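Local structure of separin (Saccharomyces cerevisiae, 5U1T) at residues N1528-T1533 against N1581-V1586. The protein is the caspase-like cysteine protease that cleaves a cohesin subunit at the onset of anaphase, letting sister chromatids separate. Sequence-based numbering, arbitrary orientation.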
loop_
_atom_site.group_PDB
_atom_site.type_symbol
_atom_site.label_atom_id
_atom_site.label_comp_id
_atom_site.label_asym_id
_atom_site.label_seq_id
_atom_site.Cartn_x
_atom_site.Cartn_y
_atom_site.Cartn_z
ATOM N N ASN A 1528 21.509 13.963 39.508
ATOM C CA ASN A 1528 22.519 12.924 39.710
ATOM C C ASN A 1528 22.713 12.087 38.483
ATOM O O ASN A 1528 21.759 11.766 37.806
ATOM C CB ASN A 1528 22.146 11.996 40.860
ATOM C CG ASN A 1528 22.082 12.706 42.183
ATOM O OD1 ASN A 1528 23.046 13.351 42.608
ATOM N ND2 ASN A 1528 20.928 12.596 42.857
ATOM N N LEU A 1529 23.951 11.695 38.232
ATOM C CA LEU A 1529 24.309 10.946 37.035
ATOM C C LEU A 1529 23.891 9.485 37.111
ATOM O O LEU A 1529 23.788 8.825 36.095
ATOM C CB LEU A 1529 25.814 11.032 36.794
ATOM C CG LEU A 1529 26.400 12.381 36.417
ATOM C CD1 LEU A 1529 27.905 12.266 36.498
ATOM C CD2 LEU A 1529 25.961 12.814 35.031
ATOM N N TRP A 1530 23.663 8.990 38.320
ATOM C CA TRP A 1530 23.218 7.613 38.525
ATOM C C TRP A 1530 22.418 7.503 39.821
ATOM O O TRP A 1530 22.106 8.521 40.433
ATOM C CB TRP A 1530 24.409 6.661 38.544
ATOM C CG TRP A 1530 25.550 7.172 39.367
ATOM C CD1 TRP A 1530 25.641 7.179 40.727
ATOM C CD2 TRP A 1530 26.774 7.742 38.882
ATOM N NE1 TRP A 1530 26.845 7.722 41.120
ATOM C CE2 TRP A 1530 27.555 8.079 40.006
ATOM C CE3 TRP A 1530 27.284 7.998 37.606
ATOM C CZ2 TRP A 1530 28.812 8.655 39.893
ATOM C CZ3 TRP A 1530 28.527 8.578 37.495
ATOM C CH2 TRP A 1530 29.282 8.898 38.632
ATOM N N ASP A 1531 22.086 6.285 40.246
ATOM C CA ASP A 1531 21.297 6.134 41.462
ATOM C C ASP A 1531 22.166 6.377 42.680
ATOM O O ASP A 1531 23.335 5.986 42.713
ATOM C CB ASP A 1531 20.644 4.749 41.573
ATOM C CG ASP A 1531 19.799 4.379 40.359
ATOM O OD1 ASP A 1531 19.337 5.284 39.629
ATOM O OD2 ASP A 1531 19.605 3.162 40.141
ATOM N N VAL A 1532 21.581 7.027 43.679
ATOM C CA VAL A 1532 22.265 7.327 44.927
ATOM C C VAL A 1532 21.472 6.786 46.118
ATOM O O VAL A 1532 20.268 6.609 46.017
ATOM C CB VAL A 1532 22.461 8.826 45.077
ATOM C CG1 VAL A 1532 23.445 9.315 44.048
ATOM C CG2 VAL A 1532 21.131 9.540 44.911
ATOM N N THR A 1533 22.137 6.504 47.230
ATOM C CA THR A 1533 21.464 5.917 48.387
ATOM C C THR A 1533 21.173 6.988 49.450
ATOM O O THR A 1533 21.912 7.968 49.572
ATOM C CB THR A 1533 22.293 4.769 48.995
ATOM O OG1 THR A 1533 23.554 5.274 49.480
ATOM C CG2 THR A 1533 22.535 3.681 47.956
ATOM N N ASN A 1581 28.331 7.913 45.521
ATOM C CA ASN A 1581 27.343 8.930 45.861
ATOM C C ASN A 1581 27.824 10.360 45.596
ATOM O O ASN A 1581 27.132 11.129 44.913
ATOM C CB ASN A 1581 26.921 8.775 47.320
ATOM C CG ASN A 1581 25.869 7.693 47.506
ATOM O OD1 ASN A 1581 24.900 7.628 46.757
ATOM N ND2 ASN A 1581 26.066 6.837 48.500
ATOM N N GLY A 1582 29.011 10.702 46.112
ATOM C CA GLY A 1582 29.577 12.042 45.988
ATOM C C GLY A 1582 29.911 12.552 44.582
ATOM O O GLY A 1582 29.940 13.765 44.353
ATOM N N ALA A 1583 30.169 11.641 43.640
ATOM C CA ALA A 1583 30.493 12.029 42.268
ATOM C C ALA A 1583 29.245 12.109 41.403
ATOM O O ALA A 1583 29.305 12.503 40.238
ATOM C CB ALA A 1583 31.491 11.051 41.653
ATOM N N ALA A 1584 28.115 11.725 41.990
ATOM C CA ALA A 1584 26.859 11.636 41.265
ATOM C C ALA A 1584 26.238 12.999 40.919
ATOM O O ALA A 1584 25.732 13.173 39.809
ATOM C CB ALA A 1584 25.879 10.796 42.056
ATOM N N PRO A 1585 26.260 13.968 41.860
ATOM C CA PRO A 1585 25.613 15.235 41.480
ATOM C C PRO A 1585 26.351 16.029 40.412
ATOM O O PRO A 1585 27.570 15.998 40.390
ATOM C CB PRO A 1585 25.561 16.020 42.796
ATOM C CG PRO A 1585 26.384 15.276 43.749
ATOM C CD PRO A 1585 26.450 13.873 43.317
ATOM N N VAL A 1586 25.591 16.714 39.547
ATOM C CA VAL A 1586 26.105 17.511 38.427
ATOM C C VAL A 1586 25.151 18.684 38.143
ATOM O O VAL A 1586 23.972 18.590 38.445
ATOM C CB VAL A 1586 26.290 16.628 37.155
ATOM C CG1 VAL A 1586 24.978 15.916 36.775
ATOM C CG2 VAL A 1586 26.852 17.436 35.997
#
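The Trp1530 indole rests one face on the backbone of Ala1584, whose CA lies 3.6 Å above the ring plane near its rim; CB of Leu1529 borders the same face. With CG of Trp1530 between the backbone N and the carbonyl carbon (chi1 45°), the indole swings round to Ala1584. The Ala1584 methyl reaches the ring obliquely, CB 3.4 Å from Trp1530 NE1, and also meets CG1 of Val1532. The second flat group, the Asn1581 carboxamide, grips Thr1533 with both ends: OD1 accepts a hydrogen bond from Thr1533 N at 3.0 Å, the donor standing 20° off the carboxamide carbonyl plane, while ND2 donates to Thr1533 OG1 at 3.1 Å. An alanine in place of Asn1581 would probably leave the Thr1533 N-H without its acceptor and the loop before helix 1534-1548 less firmly held. At the other end, Leu1529 N donates to Ala1584 O at 2.8 Å, and Leu1529 CD2 packs on Val1586 CG1. Asn1528 OD1 lies against the Pro1585 ring. Further hydrogen bonds tie Trp1530 NE1 to Leu1580 O, Asn1528 ND2 to Gly1496 O, and Thr1533 OG1 to an acidic side chain of the chain of another protein. Val1532 lies close to Cys1497, the probable catalytic cysteine, which probably places this loop at the wall of the active site. Strand 1585-1589, outermost in this chain's sheet, pairs antiparallel with 1524-1528 in the otherwise parallel sheet of the caspase-like protease domain, flanked by helices 1534-1548, 1180-1198 and 1209-1237.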